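PDB 7L0A: esterase family protein, which probably hydrolyses S-formylglutathione to formate and glutathione, as a serine carboxylic ester hydrolase of the esterase D family with an alpha/beta-hydrolase fold. Local coordinates for residues 87-92 with 165-170; 133-137 with 148-152; 81-85 with 102-106. The contacts are given in a common frame with arbitrary orientation. Numbering follows the deposited sequence.

Contact 1: residues 87-92 with 165-170; sequences HSAYAN and EWNDFS
Two hydrogen bonds, made by residues flanking the short, weakly bonded helix 88-91, join it to the start of helix 168-177. In the first, the backbone N of Asn167 donates to ND1 of His87 at 3.0 Å; the imidazole, chi1 m, lies with Glu165 O, Asn167 N and Ser170 OG round its edge, and its NE2 is bonded to Leu56 O. In the second, ND2 of Asn92, also m, donates to Phe169 O at 3.3 Å and sits over one face of the Phe169 ring, 3.6 Å from CE2. Asn167 is the N-cap of the longer helix: with chi1 p, its OD1 accepts from Ser170 N at 2.9 Å and from Ser170 OG at 2.6 Å, while its backbone N is turned to the histidine. A helix start thus gains a capping bond from its own side chain and an external acceptor for the cap residue's NH. A water weakly bridges Ser88 N (3.4 Å) and Asn167 ND2 (3.3 Å). Both segments belong to the loop and helix layer at the C-terminal ends of the parallel strands in this alpha/beta hydrolase, with the Tyr90 side chain about 8 Å from that of Ser129, the predicted nucleophile. The CA atoms come closest at Ser88 and Ser170, 5.3 Å apart, where Ser170 OG lies 3.5 Å from His87 CB. On the side of the Tyr90 ring, Trp166 turns an edge to the face of Tyr90 in an offset edge-to-face pair, centroids 5.5 Å apart and planes at 86°, with Trp166 CZ3 3.6 Å from Tyr90 CD2. Met130 touches both side chains.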
# COMPACT_ATOMS: atom_id res chain seq x y z
N HIS B 87 -2.76 16.05 15.09
CA HIS B 87 -2.86 16.55 16.47
C HIS B 87 -4.26 16.40 17.03
O HIS B 87 -4.44 16.08 18.20
CB HIS B 87 -2.45 18.02 16.54
CG HIS B 87 -0.99 18.25 16.36
ND1 HIS B 87 -0.37 19.40 16.77
CD2 HIS B 87 -0.02 17.47 15.82
CE1 HIS B 87 0.92 19.32 16.49
NE2 HIS B 87 1.16 18.15 15.93
N SER B 88 -5.27 16.68 16.21
CA SER B 88 -6.64 16.68 16.70
C SER B 88 -7.12 15.29 17.10
O SER B 88 -8.11 15.19 17.82
CB SER B 88 -7.56 17.27 15.63
OG SER B 88 -7.30 16.67 14.36
N ALA B 89 -6.43 14.23 16.68
CA ALA B 89 -6.87 12.88 17.03
C ALA B 89 -6.80 12.65 18.54
O ALA B 89 -7.62 11.91 19.10
CB ALA B 89 -6.04 11.82 16.30
N TYR B 90 -5.88 13.33 19.22
CA TYR B 90 -5.66 13.01 20.63
C TYR B 90 -6.73 13.59 21.54
O TYR B 90 -7.11 12.94 22.51
CB TYR B 90 -4.30 13.54 21.09
CG TYR B 90 -3.09 12.87 20.50
CD1 TYR B 90 -2.61 11.67 21.03
CD2 TYR B 90 -2.41 13.44 19.45
CE1 TYR B 90 -1.47 11.07 20.51
CE2 TYR B 90 -1.30 12.81 18.90
CZ TYR B 90 -0.82 11.64 19.45
OH TYR B 90 0.28 11.02 18.97
N ALA B 91 -7.19 14.81 21.28
CA ALA B 91 -8.11 15.40 22.24
C ALA B 91 -9.26 16.21 21.65
O ALA B 91 -10.04 16.75 22.43
CB ALA B 91 -7.34 16.30 23.23
N ASN B 92 -9.41 16.28 20.32
CA ASN B 92 -10.52 17.02 19.75
C ASN B 92 -11.67 16.15 19.25
O ASN B 92 -12.72 16.70 18.86
CB ASN B 92 -10.05 17.89 18.59
CG ASN B 92 -9.12 18.99 19.02
OD1 ASN B 92 -7.91 18.87 18.92
ND2 ASN B 92 -9.69 20.07 19.54
N GLU B 165 4.42 20.27 21.52
CA GLU B 165 4.27 21.15 20.36
C GLU B 165 2.90 21.08 19.72
O GLU B 165 2.77 21.09 18.49
CB GLU B 165 5.36 20.81 19.33
CG GLU B 165 6.77 21.07 19.82
CD GLU B 165 6.97 22.51 20.27
OE1 GLU B 165 6.42 23.42 19.61
OE2 GLU B 165 7.66 22.72 21.29
N TRP B 166 1.85 21.07 20.52
CA TRP B 166 0.49 21.05 20.01
C TRP B 166 0.19 22.25 19.13
O TRP B 166 0.64 23.36 19.42
CB TRP B 166 -0.48 21.05 21.20
CG TRP B 166 -0.31 19.91 22.12
CD1 TRP B 166 0.33 19.90 23.34
CD2 TRP B 166 -0.80 18.59 21.92
NE1 TRP B 166 0.27 18.65 23.90
CE2 TRP B 166 -0.42 17.82 23.05
CE3 TRP B 166 -1.53 17.98 20.90
CZ2 TRP B 166 -0.73 16.47 23.16
CZ3 TRP B 166 -1.84 16.65 21.03
CH2 TRP B 166 -1.45 15.91 22.15
N ASN B 167 -0.60 22.04 18.08
CA ASN B 167 -1.17 23.17 17.35
C ASN B 167 -2.25 23.86 18.20
O ASN B 167 -2.60 23.41 19.29
CB ASN B 167 -1.68 22.73 15.96
CG ASN B 167 -2.92 21.83 16.00
OD1 ASN B 167 -3.63 21.73 17.01
ND2 ASN B 167 -3.24 21.25 14.86
N ASP B 168 -2.79 24.97 17.69
CA ASP B 168 -3.64 25.83 18.50
C ASP B 168 -4.92 25.12 18.93
O ASP B 168 -5.34 25.21 20.09
CB ASP B 168 -3.97 27.10 17.73
CG ASP B 168 -2.81 28.08 17.68
OD1 ASP B 168 -1.83 27.91 18.44
OD2 ASP B 168 -2.89 29.04 16.88
N PHE B 169 -5.60 24.47 17.97
CA PHE B 169 -6.88 23.84 18.29
C PHE B 169 -6.70 22.64 19.22
O PHE B 169 -7.53 22.43 20.13
CB PHE B 169 -7.57 23.43 16.97
CG PHE B 169 -9.01 23.01 17.12
CD1 PHE B 169 -9.88 23.68 17.95
CD2 PHE B 169 -9.50 21.93 16.38
CE1 PHE B 169 -11.22 23.29 18.07
CE2 PHE B 169 -10.83 21.54 16.49
CZ PHE B 169 -11.68 22.22 17.32
N SER B 170 -5.63 21.86 19.04
CA SER B 170 -5.41 20.73 19.94
C SER B 170 -4.93 21.22 21.30
O SER B 170 -5.36 20.69 22.34
CB SER B 170 -4.43 19.73 19.33
OG SER B 170 -3.16 20.28 19.13
O HOH W 1 -4.56 18.58 13.53

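Contact 2: residues 133-137 with 148-152; sequences YGTIK and KAVPL
The beta-alpha-beta unit, repeated throughout alpha/beta hydrolases, packs its connecting helix against the sheet, including the strand that follows; here helix 130-141 lies on strand 148-152. The local axes approach to 7.3 Å, and the N-to-C directions make an angle of 152°, roughly antiparallel. Nearest in register are Thr135 and Pro151, with CA atoms 5.7 Å apart. Thr135 makes three of the four residue contacts. Its CA-to-CB bond points to the strand, and the m rotamer sets CG2 against the strand backbone, 3.7 Å from Val150 N and 3.8 Å from Pro151 N, and also 3.9 Å from Ala149 CB. OG1 is bonded to Gly131 O one helical turn back, so the hydroxyl is satisfied within the helix and the methyl can face the sheet. Gly131 belongs to the GxSxG sequence of the probable nucleophile elbow, from which this helix runs. Val150 points its side chain away, to helix 244-259 across the sheet, whereas the small Ala149 points to Thr135 and allows the close approach. Ile136, with chi1 t and chi2 p, has its CA-to-CB bond sideways and comes only loosely near the proline ring, whose pucker is C-gamma exo: Ile136 CD1 lies 4.4 Å from Pro151 CG.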
# COMPACT_ATOMS: atom_id res chain seq x y z
N TYR B 133 3.65 7.64 24.59
CA TYR B 133 2.37 7.62 25.32
C TYR B 133 1.38 6.67 24.64
O TYR B 133 0.79 5.79 25.29
CB TYR B 133 1.80 9.03 25.39
CG TYR B 133 0.38 9.16 25.89
CD1 TYR B 133 -0.69 9.07 25.04
CD2 TYR B 133 0.14 9.41 27.22
CE1 TYR B 133 -1.99 9.21 25.47
CE2 TYR B 133 -1.16 9.54 27.67
CZ TYR B 133 -2.21 9.43 26.78
OH TYR B 133 -3.50 9.55 27.25
N GLY B 134 1.24 6.79 23.31
CA GLY B 134 0.42 5.83 22.58
C GLY B 134 0.86 4.40 22.81
O GLY B 134 0.04 3.51 23.06
N THR B 135 2.18 4.16 22.72
CA THR B 135 2.68 2.81 22.86
C THR B 135 2.30 2.21 24.20
O THR B 135 1.82 1.07 24.27
CB THR B 135 4.20 2.77 22.68
OG1 THR B 135 4.49 3.10 21.31
CG2 THR B 135 4.77 1.38 22.93
N ILE B 136 2.53 2.95 25.30
CA ILE B 136 2.23 2.42 26.62
C ILE B 136 0.72 2.30 26.82
O ILE B 136 0.25 1.34 27.45
CB ILE B 136 2.89 3.27 27.72
CG1 ILE B 136 2.91 2.51 29.06
CG2 ILE B 136 2.23 4.61 27.94
CD1 ILE B 136 3.82 1.31 29.08
N LYS B 137 -0.07 3.21 26.22
CA LYS B 137 -1.53 3.05 26.34
C LYS B 137 -2.00 1.77 25.64
O LYS B 137 -2.83 1.03 26.18
CB LYS B 137 -2.25 4.27 25.77
CG LYS B 137 -3.75 4.10 25.74
CD LYS B 137 -4.51 5.42 25.72
CE LYS B 137 -6.02 5.15 25.86
NZ LYS B 137 -6.81 6.36 26.21
N LYS B 148 5.21 -7.36 22.37
CA LYS B 148 6.31 -6.52 22.81
C LYS B 148 5.95 -5.08 22.49
O LYS B 148 5.33 -4.81 21.45
CB LYS B 148 7.63 -6.88 22.14
CG LYS B 148 8.04 -8.32 22.38
CD LYS B 148 9.36 -8.63 21.70
CE LYS B 148 9.65 -10.12 21.77
NZ LYS B 148 11.08 -10.42 21.50
N ALA B 149 6.36 -4.16 23.36
CA ALA B 149 6.09 -2.73 23.24
C ALA B 149 7.34 -1.96 23.64
O ALA B 149 7.97 -2.30 24.65
CB ALA B 149 4.90 -2.33 24.15
N VAL B 150 7.67 -0.92 22.88
CA VAL B 150 8.89 -0.15 23.07
C VAL B 150 8.55 1.34 23.11
O VAL B 150 8.56 2.05 22.09
CB VAL B 150 9.91 -0.42 21.95
CG1 VAL B 150 11.19 0.34 22.21
CG2 VAL B 150 10.20 -1.91 21.82
N PRO B 151 8.27 1.89 24.30
CA PRO B 151 8.13 3.35 24.43
C PRO B 151 9.50 4.03 24.43
O PRO B 151 10.38 3.66 25.21
CB PRO B 151 7.43 3.53 25.79
CG PRO B 151 6.92 2.19 26.15
CD PRO B 151 7.86 1.19 25.52
N LEU B 152 9.66 5.02 23.56
CA LEU B 152 10.89 5.78 23.40
C LEU B 152 10.63 7.20 23.87
O LEU B 152 9.72 7.87 23.36
CB LEU B 152 11.32 5.80 21.93
CG LEU B 152 11.57 4.46 21.25
CD1 LEU B 152 11.93 4.76 19.78
CD2 LEU B 152 12.66 3.69 21.91

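Contact 3: residues 81-85 with 102-106; sequences IMPNV and YILEV
Pro83 is the apolar centre of this contact, the last residue of strand 79-83, with its ring directed at helix 99-113. Its CG lies 3.8 Å from Ile103 CD1, and its CB 4.1 Å from Val106 CG2. Two residues earlier in the strand, Ile81 also points to the helix and brings CG2 to 3.8 Å from Val106 CG1; Met82, between them, faces the other side of the sheet. On the helix, Val106 takes chi1 t, while Ile103, m in both chi1 and chi2, leaves its CA sideways but carries CD1 in to Pro83 and, at 4.3 Å, to Val85 CG2. The local axes pass 10.0 Å apart with their N-to-C directions at 142°, a separation spanned by side chains; even the nearest CA atoms, those of Pro83 and Val106, are 7.3 Å apart. Such helix-on-sheet packing is the basic layer of the alpha/beta-hydrolase fold, in which helices flank a central sheet. Met51 of the adjacent strand touches both Pro83 and Val106, and Phe138 of helix 130-141 packs on Ile103. Toward the strand's C-terminal end the chemistry turns polar. Tyr102, chi1 t, passes Pro83, with Tyr102 OH 3.9 Å from Pro83 CB, and its hydroxyl donates a hydrogen bond to Asn84 O at 2.7 Å. The Asn84 side chain bonds instead through ND2 to Asp86 and Gln25. Because the tyrosine hydrogen bond engages a main-chain carbonyl, it ties the helix to the backbone just beyond the strand, while the branched apolar side chains and the proline hold the helix without directional bonds.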
# COMPACT_ATOMS: atom_id res chain seq x y z
N ILE B 81 4.57 -0.46 9.95
CA ILE B 81 3.41 0.37 9.63
C ILE B 81 3.61 1.70 10.33
O ILE B 81 3.75 1.75 11.56
CB ILE B 81 2.10 -0.30 10.13
CG1 ILE B 81 2.11 -1.79 9.88
CG2 ILE B 81 0.88 0.43 9.58
CD1 ILE B 81 2.16 -2.17 8.39
N MET B 82 3.62 2.79 9.56
CA MET B 82 3.83 4.13 10.09
C MET B 82 2.63 4.99 9.71
O MET B 82 2.64 5.63 8.64
CB MET B 82 5.16 4.69 9.55
CG MET B 82 6.39 4.03 10.19
SD MET B 82 7.93 4.07 9.22
CE MET B 82 7.56 2.87 7.98
N PRO B 83 1.62 5.10 10.56
CA PRO B 83 0.49 5.96 10.22
C PRO B 83 0.75 7.41 10.51
O PRO B 83 1.47 7.77 11.45
CB PRO B 83 -0.64 5.45 11.15
CG PRO B 83 0.09 4.89 12.32
CD PRO B 83 1.39 4.29 11.77
N ASN B 84 0.12 8.27 9.71
CA ASN B 84 0.05 9.68 10.08
C ASN B 84 -0.90 9.87 11.26
O ASN B 84 -1.98 9.29 11.31
CB ASN B 84 -0.47 10.53 8.93
CG ASN B 84 -0.57 11.98 9.29
OD1 ASN B 84 0.43 12.67 9.44
ND2 ASN B 84 -1.81 12.46 9.50
N VAL B 85 -0.48 10.69 12.21
CA VAL B 85 -1.30 11.03 13.37
C VAL B 85 -1.50 12.54 13.41
O VAL B 85 -0.53 13.30 13.50
CB VAL B 85 -0.67 10.50 14.68
CG1 VAL B 85 -1.55 10.86 15.85
CG2 VAL B 85 -0.42 9.03 14.58
N TYR B 102 -8.41 5.15 16.06
CA TYR B 102 -7.78 5.28 14.76
C TYR B 102 -6.59 4.34 14.61
O TYR B 102 -6.45 3.67 13.57
CB TYR B 102 -7.35 6.73 14.54
CG TYR B 102 -6.42 6.97 13.39
CD1 TYR B 102 -6.78 6.65 12.08
CD2 TYR B 102 -5.13 7.46 13.61
CE1 TYR B 102 -5.90 6.87 11.03
CE2 TYR B 102 -4.25 7.66 12.57
CZ TYR B 102 -4.65 7.36 11.30
OH TYR B 102 -3.76 7.57 10.24
N ILE B 103 -5.71 4.28 15.62
CA ILE B 103 -4.59 3.37 15.51
C ILE B 103 -5.08 1.92 15.41
O ILE B 103 -4.51 1.11 14.66
CB ILE B 103 -3.60 3.56 16.68
CG1 ILE B 103 -2.95 4.94 16.63
CG2 ILE B 103 -2.46 2.52 16.58
CD1 ILE B 103 -2.26 5.26 15.34
N LEU B 104 -6.16 1.58 16.10
CA LEU B 104 -6.69 0.22 16.00
C LEU B 104 -7.31 -0.03 14.63
O LEU B 104 -7.26 -1.15 14.12
CB LEU B 104 -7.68 -0.05 17.14
CG LEU B 104 -6.98 -0.11 18.49
CD1 LEU B 104 -8.03 -0.25 19.58
CD2 LEU B 104 -5.99 -1.25 18.60
N GLU B 105 -7.90 1.01 14.02
CA GLU B 105 -8.37 0.89 12.65
C GLU B 105 -7.21 0.63 11.70
O GLU B 105 -7.31 -0.24 10.82
CB GLU B 105 -9.10 2.17 12.24
CG GLU B 105 -9.33 2.26 10.72
CD GLU B 105 -9.84 3.61 10.29
OE1 GLU B 105 -9.08 4.34 9.67
OE2 GLU B 105 -11.00 3.98 10.66
N VAL B 106 -6.11 1.37 11.84
CA VAL B 106 -4.95 1.15 10.97
C VAL B 106 -4.48 -0.30 11.12
O VAL B 106 -4.23 -0.99 10.12
CB VAL B 106 -3.81 2.14 11.27
CG1 VAL B 106 -2.59 1.78 10.49
CG2 VAL B 106 -4.25 3.56 10.95

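How the contacts relate
Contact 3 closes before contact 2 opens along the chain, and contact 1 reaches round contact 2 while its segments alternate with those of contact 3. Contacts 2 and 3, with centres about 14 Å apart, reach one mixed sheet at strands 148-152 and 79-83, through helices 130-141 and 99-113. Contact 1 lies farther out, about 20 Å from contact 2 and 16 Å from contact 3 between centres. It touches contact 3 where Tyr90 OH packs 3.6 Å from Val85 CG1; contacts 1 and 2 stay about 5 Å apart at their nearest atoms. The principle is general: sheet and helices form the scaffold, and connections beyond the strands build the surroundings of the predicted catalytic residues.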